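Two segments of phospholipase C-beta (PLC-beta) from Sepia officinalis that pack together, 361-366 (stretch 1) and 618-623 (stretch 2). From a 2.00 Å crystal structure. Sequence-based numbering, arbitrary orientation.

Stretch 1, residues 361-366: LTGCRC
Stretch 2 618-623: GCSGYL

How do the two backbones meet? Gly-363 is the first residue to leave helical phi/psi after a helix, in a Schellman motif, with phi/psi 96/-2, and lies opposite Gly-621 at 84/7, their CA atoms 4.9 Å apart. No hydrogen bond crosses; Gly-621 CA instead makes a CA-H...O contact of 3.3 Å with Gly-363 O. Only 227 Å² is buried, both sides summed.

Why glycine on both sides? Their positive phi angles would jam a CB against the preceding carbonyl. Across the contact, a CB on Gly-363 would also sit 2.7 Å from Cys-619 O, and one on Gly-621 2.2 Å from Gly-363 O.

What does Arg-365, the most covered residue, contribute? Its CB points toward stretch 2, and chi1 to chi3 of m, m, p (-60°, -70°, 87°), with chi4 -165°, fold the chain back so that Arg-365 NE donates to Gly-363 O at 3.0 Å. Arg-365 CD lies 3.4 Å from Ser-620 O, and Arg-365 CG 3.4 Å from Tyr-622 CE1, approaching the ring obliquely (Tyr-622 chi1 -76°, chi2 79°; phi/psi -126/130).

How does Cys-619 close the other end? At phi/psi 50/38 and chi1 t (-156°), its small, polarizable sulfur approaches the backbone of stretch 1, Cys-619 SG lying 3.3 Å from Thr-362 O.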

# COMPACT_ATOMS: atom_id res chain seq x y z
N LEU A 361 2.25 -6.30 -8.49
CA LEU A 361 2.60 -4.89 -8.59
C LEU A 361 2.40 -4.11 -7.29
O LEU A 361 3.04 -3.07 -7.09
CB LEU A 361 1.81 -4.23 -9.72
CG LEU A 361 2.30 -4.66 -11.11
CD1 LEU A 361 1.26 -4.28 -12.16
CD2 LEU A 361 3.66 -4.07 -11.42
N THR A 362 1.56 -4.62 -6.40
CA THR A 362 1.45 -4.07 -5.04
C THR A 362 2.66 -4.43 -4.17
O THR A 362 2.81 -3.91 -3.07
CB THR A 362 0.22 -4.60 -4.30
OG1 THR A 362 0.42 -5.98 -3.97
CG2 THR A 362 -1.06 -4.43 -5.14
N GLY A 363 3.50 -5.34 -4.66
CA GLY A 363 4.62 -5.87 -3.89
C GLY A 363 4.30 -7.18 -3.19
O GLY A 363 5.17 -7.75 -2.53
N CYS A 364 3.07 -7.67 -3.32
CA CYS A 364 2.72 -9.00 -2.82
C CYS A 364 3.74 -10.04 -3.31
O CYS A 364 4.13 -10.01 -4.48
CB CYS A 364 1.33 -9.40 -3.28
SG CYS A 364 0.70 -10.88 -2.49
N ARG A 365 4.16 -10.94 -2.42
CA ARG A 365 5.21 -11.92 -2.74
C ARG A 365 4.72 -13.37 -2.80
O ARG A 365 5.40 -14.23 -3.36
CB ARG A 365 6.36 -11.84 -1.72
CG ARG A 365 7.07 -10.49 -1.64
CD ARG A 365 7.90 -10.19 -2.89
NE ARG A 365 7.09 -9.56 -3.92
CZ ARG A 365 7.41 -9.44 -5.20
NH1 ARG A 365 8.57 -9.89 -5.68
NH2 ARG A 365 6.55 -8.84 -6.02
N CYS A 366 3.56 -13.66 -2.21
CA CYS A 366 3.08 -15.03 -2.13
C CYS A 366 1.70 -15.12 -2.76
O CYS A 366 0.78 -14.41 -2.35
CB CYS A 366 3.05 -15.52 -0.69
SG CYS A 366 2.54 -17.27 -0.49
N GLY A 618 10.55 -0.29 1.36
CA GLY A 618 10.69 -0.18 -0.10
C GLY A 618 9.58 -0.82 -0.90
O GLY A 618 9.75 -1.08 -2.09
N CYS A 619 8.43 -1.05 -0.27
CA CYS A 619 7.36 -1.83 -0.88
C CYS A 619 7.89 -3.18 -1.42
O CYS A 619 7.47 -3.66 -2.47
CB CYS A 619 6.65 -1.02 -1.97
SG CYS A 619 4.96 -1.58 -2.31
N SER A 620 8.82 -3.77 -0.67
CA SER A 620 9.46 -5.03 -1.06
C SER A 620 8.58 -6.25 -0.84
O SER A 620 8.85 -7.32 -1.38
CB SER A 620 10.75 -5.21 -0.26
OG SER A 620 10.45 -5.31 1.13
N GLY A 621 7.55 -6.10 -0.01
CA GLY A 621 6.70 -7.21 0.39
C GLY A 621 7.26 -8.01 1.56
O GLY A 621 6.71 -9.05 1.91
N TYR A 622 8.36 -7.52 2.15
CA TYR A 622 8.98 -8.15 3.32
C TYR A 622 9.14 -7.15 4.46
O TYR A 622 9.66 -6.06 4.25
CB TYR A 622 10.36 -8.70 2.96
CG TYR A 622 10.29 -9.98 2.17
CD1 TYR A 622 10.01 -9.97 0.81
CD2 TYR A 622 10.50 -11.20 2.80
CE1 TYR A 622 9.93 -11.16 0.10
CE2 TYR A 622 10.43 -12.38 2.10
CZ TYR A 622 10.14 -12.36 0.75
OH TYR A 622 10.06 -13.54 0.06
N LEU A 623 8.68 -7.53 5.65
CA LEU A 623 8.89 -6.74 6.86
C LEU A 623 9.54 -7.65 7.91
O LEU A 623 9.06 -8.76 8.15
CB LEU A 623 7.57 -6.21 7.40
CG LEU A 623 6.82 -5.21 6.53
CD1 LEU A 623 5.38 -5.01 7.03
CD2 LEU A 623 7.56 -3.89 6.48